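PDB 2W7V: general secretion pathway protein L from Vibrio parahaemolyticus, which is an inner-membrane component of the type II secretion system whose periplasmic domain forms a dimer, probably helping to assemble the machinery that exports folded proteins. Local coordinates for the interface of chains A and B. Coordinates in Å, arbitrary orientation; residue numbers count along the deposited sequence, not the author numbering. Chains: chain A/B, General secretion pathway protein L.

The interface of chains A and B. Residues chain A 6, 11, 34, 36; chain B 29, 32.
With CG anti to the backbone N (chi1 170°), A:Tyr34 places its ring so that CD2 comes to 4.0 Å from CD1 of B:Phe32, whose own CG, standing between backbone N and carbonyl carbon (chi1 85°), swings the phenyl ring over A:Tyr34 CB. The two residues pair at the edge-strand junction of the GspL periplasmic-domain dimer, where strand 28-35 of each chain runs antiparallel to its two-fold mate. Their backbones bond reciprocally: A:Tyr34 N donates to B:Phe32 O at 2.8 Å. In return B:Phe32 N reaches A:Tyr34 O at 2.9 Å.

Beside this bridge the two aromatic side chains cross at about a right angle, and the contact is made by a methylene over a ring face. CB of A:Tyr34 lies over one face of the B:Phe32 ring, toward its rim, and approaches CE1 to 3.8 Å. A:Leu11, from helix 8-13, touches both rings with CD1. This methyl meets the B:Phe32 ring edge-on, in plane, 3.9 Å from CE1, and also covers a face of the A:Tyr34 ring near the rim. The other methyl, CD2, turns to B:Ile29 and touches CB at 4.0 Å, the two side chains crossing nearly perpendicularly.

The backbone N of A:Gly36 sits over the opposite face of the tyrosine ring, so the phenol is sandwiched within chain A. At the ring's edge, in plane, lies B:Ile29 O, 3.8 Å from CE2. The hydroxyl OG1 of A:Thr6 approaches that same carbonyl oxygen, B:Ile29 O, to 3.2 Å, a polar contact in which little threonine surface is buried.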
ATOM      1  N   THR A   6      -5.741  14.686  -3.003  1.00 34.16           N
ATOM      2  CA  THR A   6      -5.136  13.345  -3.115  1.00 33.93           C
ATOM      3  C   THR A   6      -3.629  13.456  -3.411  1.00 34.01           C
ATOM      4  O   THR A   6      -3.244  14.215  -4.299  1.00 34.51           O
ATOM      5  CB  THR A   6      -5.847  12.539  -4.226  1.00 33.82           C
ATOM      6  OG1 THR A   6      -5.409  11.186  -4.207  1.00 32.95           O
ATOM      7  CG2 THR A   6      -5.581  13.147  -5.609  1.00 34.27           C
ATOM      8  N   LEU A  11       1.949   8.353  -3.613  1.00 20.00           N
ATOM      9  CA  LEU A  11       1.497   7.183  -4.348  1.00 19.72           C
ATOM     10  C   LEU A  11       2.598   6.638  -5.262  1.00 18.99           C
ATOM     11  O   LEU A  11       2.851   5.454  -5.302  1.00 17.09           O
ATOM     12  CB  LEU A  11       0.230   7.513  -5.148  1.00 19.34           C
ATOM     13  CG  LEU A  11      -0.553   6.353  -5.756  1.00 18.41           C
ATOM     14  CD1 LEU A  11      -0.968   5.383  -4.686  1.00 15.40           C
ATOM     15  CD2 LEU A  11      -1.767   6.906  -6.461  1.00 18.63           C
ATOM     16  N   TYR A  34      -1.759   3.176   2.528  1.00 15.13           N
ATOM     17  CA  TYR A  34      -1.713   4.517   1.943  1.00 15.82           C
ATOM     18  C   TYR A  34      -3.046   5.246   2.094  1.00 16.34           C
ATOM     19  O   TYR A  34      -4.127   4.688   1.758  1.00 16.09           O
ATOM     20  CB  TYR A  34      -1.372   4.430   0.458  1.00 15.46           C
ATOM     21  CG  TYR A  34      -1.527   5.705  -0.333  1.00 14.78           C
ATOM     22  CD1 TYR A  34      -0.568   6.724  -0.284  1.00 16.99           C
ATOM     23  CD2 TYR A  34      -2.623   5.886  -1.176  1.00 13.72           C
ATOM     24  CE1 TYR A  34      -0.728   7.901  -1.048  1.00 13.28           C
ATOM     25  CE2 TYR A  34      -2.786   7.016  -1.904  1.00 12.99           C
ATOM     26  CZ  TYR A  34      -1.855   8.026  -1.848  1.00 12.06           C
ATOM     27  OH  TYR A  34      -2.107   9.141  -2.623  1.00 12.53           O
ATOM     28  N   GLY A  36      -4.415   8.731   0.706  1.00 17.79           N
ATOM     29  CA  GLY A  36      -4.114   9.771  -0.262  1.00 17.87           C
ATOM     30  C   GLY A  36      -4.479  11.158   0.204  1.00 17.94           C
ATOM     31  O   GLY A  36      -3.861  12.144  -0.206  1.00 18.37           O
TER
ATOM     32  N   ILE B  29      -6.815   7.423  -6.703  1.00 10.65           N
ATOM     33  CA  ILE B  29      -6.695   6.506  -5.557  1.00 10.52           C
ATOM     34  C   ILE B  29      -6.709   7.270  -4.248  1.00  9.83           C
ATOM     35  O   ILE B  29      -5.791   7.991  -3.948  1.00 10.27           O
ATOM     36  CB  ILE B  29      -5.416   5.632  -5.640  1.00 10.32           C
ATOM     37  CG1 ILE B  29      -5.322   5.000  -7.026  1.00 12.01           C
ATOM     38  CG2 ILE B  29      -5.395   4.518  -4.533  1.00  8.33           C
ATOM     39  CD1 ILE B  29      -6.579   4.296  -7.514  1.00 12.27           C
ATOM     40  N   PHE B  32      -5.267   2.793  -0.156  1.00 11.51           N
ATOM     41  CA  PHE B  32      -5.115   1.384  -0.371  1.00 12.07           C
ATOM     42  C   PHE B  32      -4.384   0.684   0.729  1.00 12.66           C
ATOM     43  O   PHE B  32      -3.442   1.229   1.308  1.00 12.36           O
ATOM     44  CB  PHE B  32      -4.512   1.104  -1.729  1.00 13.11           C
ATOM     45  CG  PHE B  32      -3.049   1.143  -1.774  1.00 11.42           C
ATOM     46  CD1 PHE B  32      -2.418   2.121  -2.466  1.00 14.67           C
ATOM     47  CD2 PHE B  32      -2.318   0.126  -1.205  1.00 14.55           C
ATOM     48  CE1 PHE B  32      -1.023   2.162  -2.523  1.00 16.85           C
ATOM     49  CE2 PHE B  32      -0.982   0.117  -1.241  1.00 16.34           C
ATOM     50  CZ  PHE B  32      -0.289   1.152  -1.891  1.00 16.67           C
TER